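Long-range contact in phosphoribosyl-aminoimidazole carboxylase (Aspergillus clavatus, PDB 3K5I), which probably carboxylates 5-aminoimidazole ribonucleotide to its N5-carboxy form at the expense of ATP, as an ATP-grasp enzyme of purine biosynthesis: residues R77-T91 against D98-E112. Residues are numbered along the deposited sequence; the frame is centred on the assembly and turned at random.
Sequences REAVRQLAKTCDVVT and DTYALEEVASEVKIE
Arg77 and Ala101 meet where helix 77-84 packs beside helix 99-105, at a crossing angle of -39°, in the preATP-grasp domain. Strand 89-92, helix 99-105 and strand 110-111 form a beta-alpha-beta unit at one edge of a parallel sheet, with strand 26-30 on the other side of strand 89-92. The side chain of Arg77 links helix 77-84 to the N-cap and body of helix 99-105. Its CB and CG pass by Asp98 OD2, and CD lies between that oxygen and Ala101 CB, 3.4 Å from the latter. Bends at chi2 and chi3 then carry the guanidinium across the start of helix 99-105, CZ and NH2 lying by Tyr100 CB, which covers one face. NE makes a weak 3.5 Å salt bridge to Glu104 OE2, whereas NH1 forms a hydrogen-bonded one with the syn lone pair of Asp98 OD2 at 3.0 Å, close to the guanidinium plane. Asp98 OD1 caps the helix by accepting from Tyr100 N and Ala101 N. Arg81, its tip less surely placed, joins this network through Glu104; its CG packs on Val105 CG1. In the apolar layer beneath, Val80 CG1 touches Ala101 CB, and Leu102 CD2 lies 3.9 Å from both Val80 CG1 and Val90 CG1. Val109 CG1 touches both Ala84 CB and Val90 CG2. In the sheet, Val90 N donates to Lys110 O and Val90 O accepts from Glu112 N, the alternation of a parallel pair. Beyond them Thr91 OG1, also hydrogen-bonded to His311 NE2, donates to Glu112 O over a short 2.5 Å, in the carbonyl plane.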
loop_
_atom_site.group_PDB
_atom_site.type_symbol
_atom_site.label_atom_id
_atom_site.label_comp_id
_atom_site.label_asym_id
_atom_site.label_seq_id
_atom_site.Cartn_x
_atom_site.Cartn_y
_atom_site.Cartn_z
ATOM N N ARG A 77 -1.391 30.333 12.087
ATOM C CA ARG A 77 -2.170 31.306 11.288
ATOM C C ARG A 77 -1.824 31.580 9.825
ATOM O O ARG A 77 -2.666 31.385 8.953
ATOM C CB ARG A 77 -2.124 32.671 11.986
ATOM C CG ARG A 77 -3.246 33.646 11.692
ATOM C CD ARG A 77 -4.616 32.976 11.735
ATOM N NE ARG A 77 -5.530 33.914 12.365
ATOM C CZ ARG A 77 -5.953 33.834 13.626
ATOM N NH1 ARG A 77 -5.662 32.854 14.525
ATOM N NH2 ARG A 77 -6.717 34.856 13.934
ATOM N N GLU A 78 -0.593 32.047 9.595
ATOM C CA GLU A 78 -0.017 32.367 8.286
ATOM C C GLU A 78 0.487 31.180 7.450
ATOM O O GLU A 78 0.616 31.282 6.230
ATOM C CB GLU A 78 1.118 33.404 8.440
ATOM C CG GLU A 78 0.673 34.870 8.711
ATOM C CD GLU A 78 -0.658 35.329 8.074
ATOM O OE1 GLU A 78 -0.817 35.245 6.831
ATOM O OE2 GLU A 78 -1.577 35.783 8.827
ATOM N N ALA A 79 0.793 30.062 8.113
ATOM C CA ALA A 79 1.264 28.833 7.493
ATOM C C ALA A 79 -0.023 28.180 6.985
ATOM O O ALA A 79 -0.089 27.782 5.803
ATOM C CB ALA A 79 1.925 27.986 8.588
ATOM N N VAL A 80 -1.039 28.159 7.868
ATOM C CA VAL A 80 -2.397 27.614 7.590
ATOM C C VAL A 80 -2.943 28.307 6.296
ATOM O O VAL A 80 -3.427 27.643 5.364
ATOM C CB VAL A 80 -3.405 27.555 8.860
ATOM C CG1 VAL A 80 -4.842 27.183 8.483
ATOM C CG2 VAL A 80 -3.032 26.697 10.153
ATOM N N ARG A 81 -2.803 29.643 6.211
ATOM C CA ARG A 81 -3.258 30.503 5.093
ATOM C C ARG A 81 -2.481 30.379 3.764
ATOM O O ARG A 81 -2.970 30.446 2.654
ATOM C CB ARG A 81 -3.149 31.948 5.613
ATOM C CG ARG A 81 -4.123 32.957 5.030
ATOM C CD ARG A 81 -3.878 34.455 5.423
ATOM N NE ARG A 81 -5.023 35.237 4.951
ATOM C CZ ARG A 81 -6.129 35.482 5.653
ATOM N NH1 ARG A 81 -7.120 36.187 5.118
ATOM N NH2 ARG A 81 -6.262 35.046 6.897
ATOM N N GLN A 82 -1.188 30.214 3.906
ATOM C CA GLN A 82 -0.363 29.972 2.759
ATOM C C GLN A 82 -0.862 28.606 2.222
ATOM O O GLN A 82 -1.304 28.520 1.085
ATOM C CB GLN A 82 1.097 29.831 3.222
ATOM C CG GLN A 82 1.970 29.413 2.060
ATOM C CD GLN A 82 1.899 30.450 0.961
ATOM O OE1 GLN A 82 1.640 31.623 1.249
ATOM N NE2 GLN A 82 2.148 30.041 -0.303
ATOM N N LEU A 83 -0.832 27.523 3.002
ATOM C CA LEU A 83 -1.314 26.239 2.454
ATOM C C LEU A 83 -2.588 26.329 1.644
ATOM O O LEU A 83 -2.766 25.790 0.539
ATOM C CB LEU A 83 -1.683 25.230 3.530
ATOM C CG LEU A 83 -2.134 23.834 3.038
ATOM C CD1 LEU A 83 -0.934 22.935 2.677
ATOM C CD2 LEU A 83 -2.897 23.182 4.225
ATOM N N ALA A 84 -3.519 27.030 2.244
ATOM C CA ALA A 84 -4.809 27.217 1.581
ATOM C C ALA A 84 -4.819 28.022 0.273
ATOM O O ALA A 84 -5.686 27.855 -0.599
ATOM C CB ALA A 84 -5.647 27.910 2.568
ATOM N N LYS A 85 -3.872 28.942 0.143
ATOM C CA LYS A 85 -3.821 29.757 -1.060
ATOM C C LYS A 85 -3.173 28.955 -2.197
ATOM O O LYS A 85 -2.812 29.454 -3.268
ATOM C CB LYS A 85 -2.896 30.973 -0.809
ATOM C CG LYS A 85 -3.262 31.979 0.276
ATOM C CD LYS A 85 -4.002 33.233 -0.206
ATOM C CE LYS A 85 -4.995 33.745 0.859
ATOM N NZ LYS A 85 -5.380 35.193 0.753
ATOM N N THR A 86 -3.003 27.662 -1.975
ATOM C CA THR A 86 -2.346 26.946 -3.049
ATOM C C THR A 86 -2.990 25.589 -3.266
ATOM O O THR A 86 -2.432 24.670 -3.842
ATOM C CB THR A 86 -0.824 26.850 -2.722
ATOM O OG1 THR A 86 -0.600 26.181 -1.471
ATOM C CG2 THR A 86 -0.256 28.224 -2.576
ATOM N N CYS A 87 -4.209 25.468 -2.789
ATOM C CA CYS A 87 -4.728 24.156 -2.984
ATOM C C CYS A 87 -6.234 24.226 -3.200
ATOM O O CYS A 87 -6.893 25.166 -2.773
ATOM C CB CYS A 87 -4.258 23.299 -1.765
ATOM S SG CYS A 87 -5.421 23.507 -0.364
ATOM N N ASP A 88 -6.793 23.241 -3.892
ATOM C CA ASP A 88 -8.223 23.312 -4.072
ATOM C C ASP A 88 -9.075 22.864 -2.927
ATOM O O ASP A 88 -10.241 23.213 -2.975
ATOM C CB ASP A 88 -8.692 22.722 -5.387
ATOM C CG ASP A 88 -7.855 23.250 -6.507
ATOM O OD1 ASP A 88 -7.957 24.448 -6.912
ATOM O OD2 ASP A 88 -7.005 22.396 -6.816
ATOM N N VAL A 89 -8.571 22.104 -1.954
ATOM C CA VAL A 89 -9.427 21.694 -0.831
ATOM C C VAL A 89 -8.430 21.502 0.272
ATOM O O VAL A 89 -7.325 21.000 0.107
ATOM C CB VAL A 89 -10.357 20.476 -1.035
ATOM C CG1 VAL A 89 -9.536 19.295 -1.516
ATOM C CG2 VAL A 89 -11.140 20.148 0.245
ATOM N N VAL A 90 -8.835 22.015 1.410
ATOM C CA VAL A 90 -7.944 21.909 2.559
ATOM C C VAL A 90 -8.522 20.908 3.550
ATOM O O VAL A 90 -9.665 21.009 3.950
ATOM C CB VAL A 90 -7.708 23.282 3.212
ATOM C CG1 VAL A 90 -7.074 23.083 4.603
ATOM C CG2 VAL A 90 -6.831 24.130 2.262
ATOM N N THR A 91 -7.764 19.907 3.955
ATOM C CA THR A 91 -8.354 18.957 4.902
ATOM C C THR A 91 -7.406 18.832 6.090
ATOM O O THR A 91 -6.372 19.509 6.158
ATOM C CB THR A 91 -8.763 17.589 4.253
ATOM O OG1 THR A 91 -9.546 16.851 5.215
ATOM C CG2 THR A 91 -7.549 16.747 3.730
ATOM N N ASP A 98 -5.402 25.529 13.493
ATOM C CA ASP A 98 -5.921 26.856 13.739
ATOM C C ASP A 98 -7.170 27.023 12.914
ATOM O O ASP A 98 -7.110 27.384 11.755
ATOM C CB ASP A 98 -4.796 27.882 13.499
ATOM C CG ASP A 98 -5.244 29.296 13.644
ATOM O OD1 ASP A 98 -6.448 29.387 13.892
ATOM O OD2 ASP A 98 -4.454 30.264 13.535
ATOM N N THR A 99 -8.324 26.789 13.524
ATOM C CA THR A 99 -9.572 26.951 12.796
ATOM C C THR A 99 -9.970 28.398 12.521
ATOM O O THR A 99 -10.942 28.622 11.806
ATOM C CB THR A 99 -10.687 26.183 13.521
ATOM O OG1 THR A 99 -11.065 26.855 14.739
ATOM C CG2 THR A 99 -10.008 24.856 13.881
ATOM N N TYR A 100 -9.228 29.346 13.095
ATOM C CA TYR A 100 -9.519 30.775 12.883
ATOM C C TYR A 100 -8.919 31.209 11.558
ATOM O O TYR A 100 -9.589 31.847 10.742
ATOM C CB TYR A 100 -9.036 31.600 14.063
ATOM C CG TYR A 100 -9.875 31.263 15.273
ATOM C CD1 TYR A 100 -11.063 31.947 15.541
ATOM C CD2 TYR A 100 -9.489 30.258 16.131
ATOM C CE1 TYR A 100 -11.832 31.621 16.633
ATOM C CE2 TYR A 100 -10.218 29.948 17.246
ATOM C CZ TYR A 100 -11.423 30.598 17.482
ATOM O OH TYR A 100 -12.098 30.363 18.653
ATOM N N ALA A 101 -7.692 30.767 11.314
ATOM C CA ALA A 101 -7.054 31.043 10.037
ATOM C C ALA A 101 -7.985 30.392 9.020
ATOM O O ALA A 101 -8.185 30.951 7.955
ATOM C CB ALA A 101 -5.715 30.299 9.900
ATOM N N LEU A 102 -8.504 29.193 9.284
ATOM C CA LEU A 102 -9.421 28.502 8.346
ATOM C C LEU A 102 -10.734 29.256 8.060
ATOM O O LEU A 102 -11.192 29.290 6.908
ATOM C CB LEU A 102 -9.785 27.080 8.772
ATOM C CG LEU A 102 -8.831 25.864 8.771
ATOM C CD1 LEU A 102 -9.440 24.573 9.381
ATOM C CD2 LEU A 102 -8.216 25.554 7.418
ATOM N N GLU A 103 -11.333 29.862 9.094
ATOM C CA GLU A 103 -12.547 30.668 8.906
ATOM C C GLU A 103 -12.119 31.882 8.009
ATOM O O GLU A 103 -12.828 32.334 7.131
ATOM C CB GLU A 103 -13.040 31.141 10.280
ATOM C CG GLU A 103 -14.294 32.080 10.297
ATOM C CD GLU A 103 -14.713 32.514 11.723
ATOM O OE1 GLU A 103 -13.831 32.319 12.624
ATOM O OE2 GLU A 103 -15.863 33.007 11.933
ATOM N N GLU A 104 -10.917 32.399 8.215
ATOM C CA GLU A 104 -10.472 33.530 7.448
ATOM C C GLU A 104 -10.322 33.244 5.992
ATOM O O GLU A 104 -10.575 34.110 5.144
ATOM C CB GLU A 104 -9.055 33.881 7.831
ATOM C CG GLU A 104 -8.767 35.339 8.037
ATOM C CD GLU A 104 -7.932 35.464 9.291
ATOM O OE1 GLU A 104 -8.422 36.054 10.274
ATOM O OE2 GLU A 104 -6.812 34.908 9.318
ATOM N N VAL A 105 -9.852 32.038 5.713
ATOM C CA VAL A 105 -9.635 31.704 4.313
ATOM C C VAL A 105 -10.756 30.937 3.625
ATOM O O VAL A 105 -10.605 30.523 2.466
ATOM C CB VAL A 105 -8.230 31.149 4.069
ATOM C CG1 VAL A 105 -7.220 32.289 4.243
ATOM C CG2 VAL A 105 -7.941 30.012 5.051
ATOM N N ALA A 106 -11.857 30.765 4.370
ATOM C CA ALA A 106 -13.030 30.052 3.887
ATOM C C ALA A 106 -13.482 30.524 2.492
ATOM O O ALA A 106 -14.040 29.791 1.691
ATOM C CB ALA A 106 -14.101 30.123 4.907
ATOM N N SER A 107 -13.195 31.775 2.179
ATOM C CA SER A 107 -13.538 32.361 0.895
ATOM C C SER A 107 -12.589 32.040 -0.272
ATOM O O SER A 107 -12.913 32.295 -1.435
ATOM C CB SER A 107 -13.507 33.877 1.118
ATOM O OG SER A 107 -13.818 34.169 2.474
ATOM N N GLU A 108 -11.412 31.510 0.045
ATOM C CA GLU A 108 -10.394 31.182 -0.965
ATOM C C GLU A 108 -10.165 29.706 -1.357
ATOM O O GLU A 108 -9.440 29.375 -2.309
ATOM C CB GLU A 108 -9.096 31.911 -0.573
ATOM C CG GLU A 108 -9.036 33.391 -1.060
ATOM C CD GLU A 108 -9.302 34.495 -0.013
ATOM O OE1 GLU A 108 -9.085 35.691 -0.333
ATOM O OE2 GLU A 108 -9.740 34.199 1.125
ATOM N N VAL A 109 -10.814 28.804 -0.631
ATOM C CA VAL A 109 -10.672 27.392 -0.889
ATOM C C VAL A 109 -11.790 26.697 -0.121
ATOM O O VAL A 109 -12.380 27.246 0.836
ATOM C CB VAL A 109 -9.316 26.909 -0.377
ATOM C CG1 VAL A 109 -9.315 27.072 1.124
ATOM C CG2 VAL A 109 -9.032 25.470 -0.836
ATOM N N LYS A 110 -12.098 25.490 -0.570
ATOM C CA LYS A 110 -13.126 24.686 0.124
ATOM C C LYS A 110 -12.440 24.060 1.325
ATOM O O LYS A 110 -11.218 23.807 1.298
ATOM C CB LYS A 110 -13.642 23.498 -0.707
ATOM C CG LYS A 110 -14.598 23.807 -1.854
ATOM C CD LYS A 110 -14.044 23.091 -3.097
ATOM C CE LYS A 110 -15.076 22.712 -4.183
ATOM N NZ LYS A 110 -14.472 22.090 -5.432
ATOM N N ILE A 111 -13.238 23.806 2.359
ATOM C CA ILE A 111 -12.629 23.188 3.547
ATOM C C ILE A 111 -13.394 21.946 3.914
ATOM O O ILE A 111 -14.567 22.028 4.192
ATOM C CB ILE A 111 -12.481 24.111 4.792
ATOM C CG1 ILE A 111 -11.751 25.430 4.394
ATOM C CG2 ILE A 111 -11.869 23.272 6.000
ATOM C CD1 ILE A 111 -12.027 26.773 5.243
ATOM N N GLU A 112 -12.745 20.795 3.979
ATOM C CA GLU A 112 -13.524 19.618 4.340
ATOM C C GLU A 112 -12.676 18.671 5.200
ATOM O O GLU A 112 -11.564 18.278 4.831
ATOM C CB GLU A 112 -13.973 18.922 3.039
ATOM C CG GLU A 112 -14.888 19.702 2.048
ATOM C CD GLU A 112 -16.263 20.080 2.609
ATOM O OE1 GLU A 112 -16.577 19.763 3.763
ATOM O OE2 GLU A 112 -17.058 20.744 1.923
HETATM O O HOH W 1 -7.198 28.537 -3.599
HETATM O O HOH W 2 -12.064 25.828 -3.846
#